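Local coordinates for protein O-methyltransferase (PDB 3MCZ) that probably transfers a methyl group from S-adenosyl-L-methionine to an oxygen atom of an acceptor molecule, and assembles as a dimer, at residues K48-T53 against R101-T106; R181-L186 against V251-D256; M288-D293 against G314-T319. One frame throughout, in Å; residues are numbered along the deposited sequence.

Contact 1: K48-T53 against R101-T106; sequences KLFDLT and RYLTTT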
ATOM      1  N   LYS A  48       2.344 -14.799 -12.580  1.00 16.56           N
ATOM      2  CA  LYS A  48       2.600 -14.583 -14.016  1.00 16.89           C
ATOM      3  C   LYS A  48       1.300 -14.565 -14.861  1.00 15.36           C
ATOM      4  O   LYS A  48       1.229 -15.162 -15.944  1.00 14.57           O
ATOM      5  CB  LYS A  48       3.594 -15.621 -14.582  1.00 16.58           C
ATOM      6  CG  LYS A  48       4.921 -15.675 -13.828  1.00 20.62           C
ATOM      7  CD  LYS A  48       5.817 -16.824 -14.324  1.00 24.49           C
ATOM      8  CE  LYS A  48       7.178 -16.778 -13.605  1.00 27.20           C
ATOM      9  NZ  LYS A  48       7.058 -17.159 -12.155  1.00 29.27           N
ATOM     10  N   LEU A  49       0.277 -13.894 -14.354  1.00 14.44           N
ATOM     11  CA  LEU A  49      -1.007 -13.826 -15.046  0.50 14.69           C
ATOM     12  C   LEU A  49      -0.865 -13.144 -16.402  1.00 14.35           C
ATOM     13  O   LEU A  49      -1.502 -13.524 -17.384  1.00 14.82           O
ATOM     14  CB  LEU A  49      -2.012 -13.059 -14.175  0.50 14.67           C
ATOM     15  CG  LEU A  49      -3.409 -12.838 -14.745  0.50 15.09           C
ATOM     16  CD1 LEU A  49      -4.139 -14.158 -14.973  0.50 15.06           C
ATOM     17  CD2 LEU A  49      -4.217 -11.929 -13.808  0.50 16.45           C
ATOM     18  N   PHE A  50      -0.011 -12.131 -16.462  1.00 14.57           N
ATOM     19  CA  PHE A  50       0.106 -11.307 -17.674  1.00 15.17           C
ATOM     20  C   PHE A  50       0.810 -11.993 -18.854  1.00 15.73           C
ATOM     21  O   PHE A  50       0.730 -11.523 -20.002  1.00 15.09           O
ATOM     22  CB  PHE A  50       0.781  -9.982 -17.350  1.00 14.94           C
ATOM     23  CG  PHE A  50       0.063  -9.189 -16.310  1.00 16.72           C
ATOM     24  CD1 PHE A  50      -1.231  -8.759 -16.517  1.00 17.22           C
ATOM     25  CD2 PHE A  50       0.692  -8.867 -15.092  1.00 18.67           C
ATOM     26  CE1 PHE A  50      -1.885  -8.001 -15.540  1.00 18.95           C
ATOM     27  CE2 PHE A  50       0.042  -8.117 -14.122  1.00 18.43           C
ATOM     28  CZ  PHE A  50      -1.253  -7.686 -14.347  1.00 18.22           C
ATOM     29  N   ASP A  51       1.487 -13.099 -18.569  1.00 16.46           N
ATOM     30  CA  ASP A  51       2.051 -13.933 -19.610  1.00 17.28           C
ATOM     31  C   ASP A  51       0.917 -14.640 -20.348  1.00 17.74           C
ATOM     32  O   ASP A  51       1.004 -14.836 -21.560  1.00 17.72           O
ATOM     33  CB  ASP A  51       3.032 -14.958 -19.024  1.00 17.96           C
ATOM     34  CG  ASP A  51       4.410 -14.364 -18.752  1.00 19.69           C
ATOM     35  OD1 ASP A  51       4.520 -13.143 -18.510  1.00 23.80           O
ATOM     36  OD2 ASP A  51       5.401 -15.123 -18.802  1.00 25.60           O
ATOM     37  N   LEU A  52      -0.131 -15.040 -19.624  1.00 17.27           N
ATOM     38  CA  LEU A  52      -1.300 -15.684 -20.258  1.00 17.09           C
ATOM     39  C   LEU A  52      -2.080 -14.705 -21.129  1.00 16.93           C
ATOM     40  O   LEU A  52      -2.530 -15.054 -22.228  1.00 16.83           O
ATOM     41  CB  LEU A  52      -2.236 -16.305 -19.215  1.00 17.52           C
ATOM     42  CG  LEU A  52      -3.358 -17.200 -19.771  1.00 17.77           C
ATOM     43  CD1 LEU A  52      -2.814 -18.510 -20.380  1.00 15.30           C
ATOM     44  CD2 LEU A  52      -4.394 -17.493 -18.687  1.00 19.13           C
ATOM     45  N   THR A  53      -2.218 -13.470 -20.647  1.00 16.82           N
ATOM     46  CA  THR A  53      -3.012 -12.453 -21.318  1.00 16.93           C
ATOM     47  C   THR A  53      -2.220 -11.651 -22.369  1.00 17.80           C
ATOM     48  O   THR A  53      -2.669 -10.600 -22.802  1.00 16.90           O
ATOM     49  CB  THR A  53      -3.685 -11.497 -20.261  1.00 17.23           C
ATOM     50  OG1 THR A  53      -2.705 -10.998 -19.342  1.00 16.68           O
ATOM     51  CG2 THR A  53      -4.742 -12.242 -19.461  1.00 16.33           C
ATOM     52  N   ARG A 101       4.925  -4.274 -21.965  1.00 13.07           N
ATOM     53  CA  ARG A 101       6.298  -3.853 -21.903  1.00 13.76           C
ATOM     54  C   ARG A 101       6.985  -4.199 -20.580  1.00 13.33           C
ATOM     55  O   ARG A 101       8.136  -4.589 -20.570  1.00 13.98           O
ATOM     56  CB  ARG A 101       6.405  -2.348 -22.163  1.00 13.46           C
ATOM     57  CG  ARG A 101       7.827  -1.820 -22.054  1.00 15.63           C
ATOM     58  CD  ARG A 101       7.946  -0.449 -22.651  1.00 18.05           C
ATOM     59  NE  ARG A 101       9.343  -0.071 -22.779  1.00 20.36           N
ATOM     60  CZ  ARG A 101       9.775   1.135 -23.132  1.00 22.87           C
ATOM     61  NH1 ARG A 101       8.926   2.119 -23.418  1.00 23.95           N
ATOM     62  NH2 ARG A 101      11.072   1.349 -23.208  1.00 24.49           N
ATOM     63  N   TYR A 102       6.308  -4.015 -19.460  1.00 12.94           N
ATOM     64  CA  TYR A 102       6.991  -4.083 -18.149  1.00 13.63           C
ATOM     65  C   TYR A 102       6.612  -5.264 -17.285  1.00 14.07           C
ATOM     66  O   TYR A 102       7.283  -5.557 -16.302  1.00 14.29           O
ATOM     67  CB  TYR A 102       6.770  -2.785 -17.374  1.00 13.49           C
ATOM     68  CG  TYR A 102       7.278  -1.545 -18.078  1.00 13.40           C
ATOM     69  CD1 TYR A 102       8.640  -1.274 -18.176  1.00 14.86           C
ATOM     70  CD2 TYR A 102       6.396  -0.646 -18.645  1.00 15.50           C
ATOM     71  CE1 TYR A 102       9.111  -0.116 -18.838  1.00 16.50           C
ATOM     72  CE2 TYR A 102       6.849   0.513 -19.310  1.00 16.10           C
ATOM     73  CZ  TYR A 102       8.197   0.774 -19.387  1.00 17.17           C
ATOM     74  OH  TYR A 102       8.615   1.913 -20.046  1.00 19.69           O
ATOM     75  N   LEU A 103       5.526  -5.955 -17.620  1.00 14.63           N
ATOM     76  CA  LEU A 103       4.992  -6.982 -16.719  1.00 14.51           C
ATOM     77  C   LEU A 103       4.901  -8.373 -17.354  1.00 15.01           C
ATOM     78  O   LEU A 103       4.304  -9.285 -16.776  1.00 15.77           O
ATOM     79  CB  LEU A 103       3.618  -6.545 -16.207  1.00 13.96           C
ATOM     80  CG  LEU A 103       3.575  -5.268 -15.353  1.00 15.23           C
ATOM     81  CD1 LEU A 103       2.097  -4.939 -14.981  1.00 15.63           C
ATOM     82  CD2 LEU A 103       4.492  -5.410 -14.125  1.00 12.41           C
ATOM     83  N   THR A 104       5.487  -8.537 -18.542  1.00 15.91           N
ATOM     84  CA  THR A 104       5.588  -9.833 -19.187  1.00 16.04           C
ATOM     85  C   THR A 104       7.016 -10.371 -19.016  1.00 17.13           C
ATOM     86  O   THR A 104       7.989  -9.640 -19.240  1.00 16.23           O
ATOM     87  CB  THR A 104       5.219  -9.764 -20.700  1.00 16.89           C
ATOM     88  OG1 THR A 104       6.019  -8.783 -21.383  1.00 15.23           O
ATOM     89  CG2 THR A 104       3.733  -9.430 -20.852  1.00 14.51           C
ATOM     90  N   THR A 105       7.137 -11.641 -18.630  1.00 17.52           N
ATOM     91  CA  THR A 105       8.439 -12.212 -18.265  1.00 18.89           C
ATOM     92  C   THR A 105       9.456 -12.209 -19.433  1.00 20.11           C
ATOM     93  O   THR A 105      10.664 -12.178 -19.218  1.00 20.97           O
ATOM     94  CB  THR A 105       8.293 -13.669 -17.771  1.00 19.32           C
ATOM     95  OG1 THR A 105       7.797 -14.462 -18.841  1.00 20.80           O
ATOM     96  CG2 THR A 105       7.338 -13.776 -16.610  1.00 17.24           C
ATOM     97  N   THR A 106       8.947 -12.211 -20.655  1.00 20.52           N
ATOM     98  CA  THR A 106       9.777 -12.264 -21.839  1.00 21.48           C
ATOM     99  C   THR A 106      10.248 -10.879 -22.274  1.00 21.04           C
ATOM    100  O   THR A 106      11.039 -10.785 -23.214  1.00 21.63           O
ATOM    101  CB  THR A 106       8.987 -12.909 -23.013  1.00 21.46           C
ATOM    102  OG1 THR A 106       7.673 -12.313 -23.117  1.00 23.81           O
ATOM    103  CG2 THR A 106       8.817 -14.412 -22.777  1.00 22.61           C
TER
HETATM  104  O   HOH W   1       3.747 -11.795 -16.179  1.00 20.08           O
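The carboxylate of D51 grips T105 with both oxygens. CG of D51 lies beside its own backbone N (chi1 -81°), which swings the carboxylate across the T105 side chain at about a right angle. T105 keeps OG1 in the crowded position between backbone N and carbonyl carbon (chi1 63°), so its hydroxyl and its amide face the same acid. T105 N donates to D51 OD1 at 3.0 Å in a nearly straight bond, and T105 OG1 to D51 OD2 at a very short 2.5 Å, each carboxylate oxygen accepting through its syn lone pair. K48, straight as far as CE and bent only at chi4, lays CD 4.1 Å from T105 CG2. In the helix-turn-helix-like dimerisation domain this fastens the short, weakly bonded helical turn 49-52 to the chain leaving helix 97-103. Water 1 donates to D51 OD1 and to L103 O, the latter at 2.6 Å, so OD1 receives two donors. Deeper in, F50 and L103 run side by side, with F50 CE2 3.9 Å from L103 CD1 and F50 CB 3.6 Å from L103 O. T104 turns OG1 back to E100 O and leaves CG2 against F50 O. L103 also packs on L28 of the second subunit.

Contact 2: R181-L186 against V251-D256; sequences RTVIDL and VVMLND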
ATOM      1  N   ARG A 181      43.302   6.280 -14.558  1.00 11.65           N
ATOM      2  CA  ARG A 181      43.676   4.923 -14.946  1.00 11.68           C
ATOM      3  C   ARG A 181      43.064   3.857 -14.090  1.00 12.22           C
ATOM      4  O   ARG A 181      42.821   2.769 -14.568  1.00 12.92           O
ATOM      5  CB  ARG A 181      45.195   4.767 -14.892  1.00 12.31           C
ATOM      6  CG  ARG A 181      45.914   5.590 -15.911  1.00 14.31           C
ATOM      7  CD  ARG A 181      45.489   5.241 -17.341  1.00 19.59           C
ATOM      8  NE  ARG A 181      45.711   3.829 -17.724  1.00 23.14           N
ATOM      9  CZ  ARG A 181      46.874   3.326 -18.149  1.00 24.40           C
ATOM     10  NH1 ARG A 181      47.965   4.089 -18.254  1.00 24.56           N
ATOM     11  NH2 ARG A 181      46.950   2.039 -18.462  1.00 25.72           N
ATOM     12  N   THR A 182      42.858   4.149 -12.807  1.00 11.94           N
ATOM     13  CA  THR A 182      42.372   3.145 -11.880  1.00 12.21           C
ATOM     14  C   THR A 182      41.194   3.654 -11.071  1.00 11.77           C
ATOM     15  O   THR A 182      41.120   4.848 -10.728  1.00 11.54           O
ATOM     16  CB  THR A 182      43.459   2.710 -10.890  1.00 12.83           C
ATOM     17  OG1 THR A 182      43.990   3.873 -10.230  1.00 11.35           O
ATOM     18  CG2 THR A 182      44.588   1.914 -11.628  1.00 12.61           C
ATOM     19  N   VAL A 183      40.284   2.719 -10.797  1.00 10.91           N
ATOM     20  CA  VAL A 183      39.064   2.950 -10.060  1.00 11.28           C
ATOM     21  C   VAL A 183      38.857   1.850  -9.005  1.00 12.25           C
ATOM     22  O   VAL A 183      39.018   0.650  -9.282  1.00 12.39           O
ATOM     23  CB  VAL A 183      37.810   2.911 -10.981  1.00 12.56           C
ATOM     24  CG1 VAL A 183      36.528   3.275 -10.174  1.00 11.16           C
ATOM     25  CG2 VAL A 183      37.957   3.787 -12.174  1.00 11.59           C
ATOM     26  N   ILE A 184      38.433   2.257  -7.820  1.00 12.87           N
ATOM     27  CA  ILE A 184      37.999   1.354  -6.773  1.00 12.93           C
ATOM     28  C   ILE A 184      36.509   1.627  -6.461  1.00 13.89           C
ATOM     29  O   ILE A 184      36.136   2.769  -6.180  1.00 13.42           O
ATOM     30  CB  ILE A 184      38.888   1.537  -5.537  1.00 12.14           C
ATOM     31  CG1 ILE A 184      40.269   0.978  -5.801  1.00 12.46           C
ATOM     32  CG2 ILE A 184      38.258   0.916  -4.321  1.00 12.58           C
ATOM     33  CD1 ILE A 184      41.249   1.168  -4.665  1.00 13.21           C
ATOM     34  N   ASP A 185      35.669   0.590  -6.569  1.00 14.50           N
ATOM     35  CA  ASP A 185      34.210   0.665  -6.286  1.00 16.17           C
ATOM     36  C   ASP A 185      33.957  -0.007  -4.915  1.00 16.22           C
ATOM     37  O   ASP A 185      33.962  -1.246  -4.787  1.00 15.36           O
ATOM     38  CB  ASP A 185      33.433  -0.057  -7.407  1.00 17.89           C
ATOM     39  CG  ASP A 185      31.934   0.283  -7.448  1.00 22.19           C
ATOM     40  OD1 ASP A 185      31.464   1.230  -6.746  1.00 24.24           O
ATOM     41  OD2 ASP A 185      31.212  -0.407  -8.228  1.00 27.63           O
ATOM     42  N   LEU A 186      33.740   0.812  -3.904  1.00 15.81           N
ATOM     43  CA  LEU A 186      33.603   0.344  -2.540  1.00 16.52           C
ATOM     44  C   LEU A 186      32.141  -0.080  -2.295  1.00 17.83           C
ATOM     45  O   LEU A 186      31.212   0.678  -2.555  1.00 18.02           O
ATOM     46  CB  LEU A 186      34.044   1.420  -1.547  1.00 15.73           C
ATOM     47  CG  LEU A 186      35.526   1.872  -1.572  1.00 16.78           C
ATOM     48  CD1 LEU A 186      35.684   3.142  -0.693  1.00 12.97           C
ATOM     49  CD2 LEU A 186      36.515   0.771  -1.161  1.00 11.57           C
ATOM     50  N   VAL A 251      40.186   7.210  -8.942  1.00 11.29           N
ATOM     51  CA  VAL A 251      38.793   7.409  -8.599  1.00 12.05           C
ATOM     52  C   VAL A 251      38.301   6.316  -7.660  1.00 11.68           C
ATOM     53  O   VAL A 251      38.496   5.114  -7.887  1.00 13.72           O
ATOM     54  CB  VAL A 251      37.856   7.520  -9.835  1.00 12.53           C
ATOM     55  CG1 VAL A 251      36.401   7.819  -9.373  1.00  9.34           C
ATOM     56  CG2 VAL A 251      38.323   8.594 -10.784  1.00 11.89           C
ATOM     57  N   VAL A 252      37.692   6.737  -6.545  1.00 12.47           N
ATOM     58  CA  VAL A 252      37.162   5.818  -5.551  1.00 11.36           C
ATOM     59  C   VAL A 252      35.675   6.116  -5.461  1.00 12.41           C
ATOM     60  O   VAL A 252      35.280   7.269  -5.391  1.00 10.68           O
ATOM     61  CB  VAL A 252      37.860   6.020  -4.172  1.00 12.07           C
ATOM     62  CG1 VAL A 252      37.239   5.131  -3.077  1.00 12.24           C
ATOM     63  CG2 VAL A 252      39.396   5.808  -4.313  1.00  9.84           C
HETATM   64  N   MSE A 253      34.827   5.087  -5.473  1.00 12.08           N
HETATM   65  CA  MSE A 253      33.392   5.331  -5.480  1.00 13.74           C
HETATM   66  C   MSE A 253      32.719   4.686  -4.268  1.00 14.51           C
HETATM   67  O   MSE A 253      33.029   3.563  -3.932  1.00 14.50           O
HETATM   68  CB  MSE A 253      32.760   4.781  -6.761  1.00 14.79           C
HETATM   69  CG  MSE A 253      33.410   5.241  -8.013  1.00 15.74           C
HETATM   70 SE   MSE A 253      32.403   4.835  -9.610  1.00 16.81          SE
HETATM   71  CE  MSE A 253      32.672   2.989  -9.671  1.00 11.85           C
ATOM     72  N   LEU A 254      31.791   5.432  -3.683  1.00 16.41           N
ATOM     73  CA  LEU A 254      30.870   4.999  -2.640  1.00 17.71           C
ATOM     74  C   LEU A 254      29.462   5.309  -3.137  1.00 18.43           C
ATOM     75  O   LEU A 254      28.911   6.353  -2.817  1.00 18.61           O
ATOM     76  CB  LEU A 254      31.095   5.811  -1.378  1.00 18.34           C
ATOM     77  CG  LEU A 254      32.100   5.360  -0.344  1.00 19.95           C
ATOM     78  CD1 LEU A 254      32.243   6.477   0.701  1.00 20.69           C
ATOM     79  CD2 LEU A 254      31.704   3.986   0.337  1.00 18.30           C
ATOM     80  N   ASN A 255      28.873   4.420  -3.921  1.00 19.21           N
ATOM     81  CA  ASN A 255      27.637   4.777  -4.609  1.00 20.70           C
ATOM     82  C   ASN A 255      26.435   4.187  -3.895  1.00 20.39           C
ATOM     83  O   ASN A 255      26.342   2.972  -3.786  1.00 19.40           O
ATOM     84  CB  ASN A 255      27.681   4.279  -6.052  1.00 21.28           C
ATOM     85  CG  ASN A 255      28.694   5.034  -6.892  1.00 25.23           C
ATOM     86  OD1 ASN A 255      29.371   4.442  -7.738  1.00 29.91           O
ATOM     87  ND2 ASN A 255      28.824   6.339  -6.639  1.00 28.02           N
ATOM     88  N   ASP A 256      25.559   5.056  -3.358  1.00 20.19           N
ATOM     89  CA  ASP A 256      24.233   4.654  -2.876  1.00 18.53           C
ATOM     90  C   ASP A 256      24.377   3.543  -1.843  1.00 18.52           C
ATOM     91  O   ASP A 256      23.661   2.540  -1.925  1.00 18.23           O
ATOM     92  CB  ASP A 256      23.397   4.199  -4.090  1.00 19.06           C
ATOM     93  CG  ASP A 256      21.885   4.181  -3.854  1.00 20.50           C
ATOM     94  OD1 ASP A 256      21.367   4.877  -2.953  1.00 19.39           O
ATOM     95  OD2 ASP A 256      21.204   3.467  -4.645  1.00 23.11           O
TER
HETATM   96  O   HOH W   2      29.918   1.975  -4.686  1.00 20.18           O
HETATM   97  O   HOH W   3      29.109   1.608  -7.309  1.00 37.13           O
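M253, a selenomethionine, sets out with CG beside its backbone N (chi1 -52°) and bends at chi3 (-72°), which carries CE across to the neighbouring strand. D185 has CG anti to the backbone N (chi1 -164°), bringing its carboxylate against that methyl: M253 CE lies 3.6 Å from D185 CG. The same CE meets V183 CG1 at 3.9 Å, and L194 of helix 192-200 covers this face of the sheet. Strands 182-186 and 251-255 are parallel, and V251 N, I184 N, M253 N and L186 N donate in turn to T182 O, V251 O, I184 O and M253 O, respectively. They are central neighbours in the seven-stranded 3-2-1-4-5-7-6 sheet of a Rossmann-like class I methyltransferase, in which the end of the first strand runs into the glycine-rich loop that usually binds the cofactor. On the other face the isobutyl group of L186 crosses V252 obliquely, and L186 CD1 presses against V252 CG1 at 3.5 Å, tighter than usual van der Waals contact. L186 CB also meets L254 CD2 at 4.0 Å. Beyond the last backbone bond, two waters lie between the strand ends. Water 2 accepts from N255 N at 2.8 Å and lies beside D185 OD1 and L186 O, while water 3 sits 2.5 Å from D185 OD1 and close to N255 OD1.

Contact 3: M288-D293 against G314-T319; sequences MTMNDD and GELHPT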
HETATM    1  N   MSE A 288      21.026   9.802  -1.813  1.00 15.59           N
HETATM    2  CA  MSE A 288      19.740  10.466  -1.979  1.00 15.52           C
HETATM    3  C   MSE A 288      19.787  11.830  -1.294  1.00 14.58           C
HETATM    4  O   MSE A 288      20.195  11.955  -0.140  1.00 14.88           O
HETATM    5  CB  MSE A 288      18.574   9.676  -1.388  1.00 16.00           C
HETATM    6  CG  MSE A 288      17.234  10.407  -1.659  1.00 20.28           C
HETATM    7 SE   MSE A 288      15.727   9.235  -1.327  0.95 25.26          SE
HETATM    8  CE  MSE A 288      16.342   8.032  -2.723  1.00 28.22           C
ATOM      9  N   THR A 289      19.295  12.843  -1.971  1.00 14.03           N
ATOM     10  CA  THR A 289      19.398  14.214  -1.449  1.00 14.26           C
ATOM     11  C   THR A 289      18.535  14.384  -0.190  1.00 14.96           C
ATOM     12  O   THR A 289      17.343  14.032  -0.184  1.00 14.42           O
ATOM     13  CB  THR A 289      18.923  15.203  -2.498  1.00 14.53           C
ATOM     14  OG1 THR A 289      19.696  15.021  -3.683  1.00 14.39           O
ATOM     15  CG2 THR A 289      19.045  16.653  -2.018  1.00 15.18           C
HETATM   16  N   MSE A 290      19.145  14.888   0.869  1.00 15.01           N
HETATM   17  CA  MSE A 290      18.443  15.120   2.128  0.50 15.72           C
HETATM   18  C   MSE A 290      19.009  16.372   2.769  1.00 15.70           C
HETATM   19  O   MSE A 290      20.223  16.454   3.001  1.00 15.03           O
HETATM   20  CB  MSE A 290      18.650  13.918   3.054  0.50 16.34           C
HETATM   21  CG  MSE A 290      18.314  14.205   4.508  0.50 18.63           C
HETATM   22 SE   MSE A 290      18.749  12.756   5.711  0.50 18.39          SE
HETATM   23  CE  MSE A 290      16.850  12.125   5.648  0.50 11.73           C
ATOM     24  N   ASN A 291      18.147  17.321   3.086  1.00 15.38           N
ATOM     25  CA  ASN A 291      18.577  18.532   3.745  1.00 15.67           C
ATOM     26  C   ASN A 291      18.883  18.270   5.229  1.00 15.90           C
ATOM     27  O   ASN A 291      18.492  17.224   5.788  1.00 14.11           O
ATOM     28  CB  ASN A 291      17.510  19.620   3.586  1.00 16.21           C
ATOM     29  CG  ASN A 291      17.289  19.999   2.139  1.00 19.74           C
ATOM     30  OD1 ASN A 291      18.086  19.660   1.284  1.00 22.92           O
ATOM     31  ND2 ASN A 291      16.210  20.684   1.864  1.00 22.50           N
ATOM     32  N   ASP A 292      19.552  19.227   5.874  1.00 15.34           N
ATOM     33  CA  ASP A 292      19.836  19.132   7.338  1.00 15.79           C
ATOM     34  C   ASP A 292      18.591  19.005   8.242  1.00 15.31           C
ATOM     35  O   ASP A 292      18.669  18.465   9.330  1.00 15.81           O
ATOM     36  CB  ASP A 292      20.701  20.318   7.784  1.00 17.01           C
ATOM     37  CG  ASP A 292      22.181  20.116   7.437  1.00 19.99           C
ATOM     38  OD1 ASP A 292      22.679  18.940   7.422  1.00 23.59           O
ATOM     39  OD2 ASP A 292      22.852  21.135   7.208  1.00 24.59           O
ATOM     40  N   ASP A 293      17.435  19.434   7.780  1.00 14.33           N
ATOM     41  CA  ASP A 293      16.212  19.311   8.574  1.00 15.66           C
ATOM     42  C   ASP A 293      15.655  17.876   8.646  1.00 15.93           C
ATOM     43  O   ASP A 293      14.775  17.599   9.437  1.00 16.64           O
ATOM     44  CB  ASP A 293      15.151  20.296   8.082  1.00 15.61           C
ATOM     45  CG  ASP A 293      14.624  19.984   6.672  1.00 17.68           C
ATOM     46  OD1 ASP A 293      14.926  18.921   6.069  1.00 18.61           O
ATOM     47  OD2 ASP A 293      13.852  20.822   6.168  1.00 20.95           O
ATOM     48  N   GLY A 314      20.261   1.192   9.300  1.00 13.56           N
ATOM     49  CA  GLY A 314      19.798   1.893   8.104  1.00 13.11           C
ATOM     50  C   GLY A 314      19.370   3.313   8.426  1.00 12.77           C
ATOM     51  O   GLY A 314      18.595   3.553   9.377  1.00 13.17           O
ATOM     52  N   GLU A 315      19.852   4.278   7.652  1.00 14.29           N
ATOM     53  CA  GLU A 315      19.506   5.661   7.907  1.00 14.47           C
ATOM     54  C   GLU A 315      20.079   6.507   6.802  1.00 15.29           C
ATOM     55  O   GLU A 315      21.244   6.284   6.420  1.00 17.10           O
ATOM     56  CB  GLU A 315      20.118   6.092   9.232  1.00 15.37           C
ATOM     57  CG  GLU A 315      19.988   7.591   9.512  1.00 16.43           C
ATOM     58  CD  GLU A 315      20.524   8.018  10.893  1.00 19.29           C
ATOM     59  OE1 GLU A 315      21.256   7.228  11.541  1.00 19.42           O
ATOM     60  OE2 GLU A 315      20.215   9.174  11.319  1.00 21.20           O
ATOM     61  N   LEU A 316      19.317   7.468   6.296  1.00 15.13           N
ATOM     62  CA  LEU A 316      19.828   8.369   5.271  1.00 14.85           C
ATOM     63  C   LEU A 316      20.451   9.533   6.016  1.00 15.28           C
ATOM     64  O   LEU A 316      19.795  10.145   6.798  1.00 17.31           O
ATOM     65  CB  LEU A 316      18.727   8.861   4.316  1.00 14.60           C
ATOM     66  CG  LEU A 316      19.194   9.726   3.133  1.00 13.61           C
ATOM     67  CD1 LEU A 316      20.273   9.048   2.275  1.00 14.48           C
ATOM     68  CD2 LEU A 316      17.954  10.165   2.276  1.00 14.00           C
ATOM     69  N   HIS A 317      21.726   9.817   5.765  1.00 14.28           N
ATOM     70  CA  HIS A 317      22.419  10.933   6.365  1.00 15.05           C
ATOM     71  C   HIS A 317      22.270  12.194   5.504  1.00 14.54           C
ATOM     72  O   HIS A 317      22.270  12.103   4.262  1.00 13.91           O
ATOM     73  CB  HIS A 317      23.891  10.574   6.566  1.00 14.58           C
ATOM     74  CG  HIS A 317      24.063   9.315   7.355  1.00 16.50           C
ATOM     75  ND1 HIS A 317      23.665   9.219   8.672  1.00 22.04           N
ATOM     76  CD2 HIS A 317      24.525   8.097   7.006  1.00 17.37           C
ATOM     77  CE1 HIS A 317      23.897   7.991   9.106  1.00 21.07           C
ATOM     78  NE2 HIS A 317      24.427   7.292   8.118  1.00 17.37           N
ATOM     79  N   PRO A 318      22.131  13.353   6.153  1.00 15.40           N
ATOM     80  CA  PRO A 318      22.002  14.570   5.363  1.00 15.33           C
ATOM     81  C   PRO A 318      23.169  14.820   4.426  1.00 15.61           C
ATOM     82  O   PRO A 318      24.326  14.627   4.788  1.00 15.52           O
ATOM     83  CB  PRO A 318      21.886  15.681   6.404  1.00 16.11           C
ATOM     84  CG  PRO A 318      21.366  14.970   7.675  1.00 16.91           C
ATOM     85  CD  PRO A 318      21.946  13.593   7.606  1.00 15.79           C
ATOM     86  N   THR A 319      22.838  15.306   3.235  1.00 14.92           N
ATOM     87  CA  THR A 319      23.822  15.544   2.202  1.00 14.76           C
ATOM     88  C   THR A 319      24.851  16.592   2.581  1.00 14.83           C
ATOM     89  O   THR A 319      26.020  16.384   2.316  1.00 13.93           O
ATOM     90  CB  THR A 319      23.103  15.845   0.850  1.00 14.25           C
ATOM     91  OG1 THR A 319      22.143  14.789   0.619  1.00 15.29           O
ATOM     92  CG2 THR A 319      24.114  15.905  -0.292  1.00 14.52           C
TER
HETATM   93  O   HOH W   4      22.285  12.404   1.548  1.00 14.20           O
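M290, a selenomethionine modelled in two conformers, reaches over the turn before helix 319-328. In the conformer described, CB lies 3.9 Å from L316 CD2. CG, anti to the backbone N (chi1 163°), passes 3.8 Å from P318 CA. SE comes next, 3.0 Å from L316 O and against P318 N and CD; the oxygen lies nearly in line with the CG-SE bond, at 162°, consistent with a chalcogen-type contact. At chi3 (-97°) the chain bends, and CE ends 3.7 Å from L316 O and 4.0 Å from L316 CB, the two side chains reaching toward each other. Two hydrogen bonds link M290 and T319, one backbone to backbone and one to the threonine hydroxyl. M290 N donates to T319 OG1 at 3.0 Å, and T319 N to M290 O at 2.9 Å, so the first residue of the helix is gripped through both amide and hydroxyl. The T319 hydroxyl in turn donates to water 4, which donates to M288 O and H317 O and so links a carbonyl of each segment. L316 crosses M288 at about a right angle, with L316 CD2 3.7 Å from M288 CB, while D292 OD1 rests on P318 CB. These loops flank helix 298-310, whose S300 touches M290 and L316; they join the end of strand 281-288 to the start of helix 319-328, and T319 leans on T342 of strand 341-347.

In the fold
The three contacts divide between two domains. Contact 1 belongs to the dimerisation domain, and its centre lies about 37 Å from those of contacts 2 and 3, on the far side of the chain's centre, with nearest atoms about 19 Å apart. Contacts 2 and 3 share the methyltransferase domain; their centres are about 21 Å apart and their nearest atoms about 5 Å, without touching. Strand 281-288, neighbour of 251-255 in the sheet, runs from contact 2 to contact 3. Contact 2 ends where the cofactor pocket probably opens, by analogy with related enzymes. Contacts 1 and 3 both touch the second subunit.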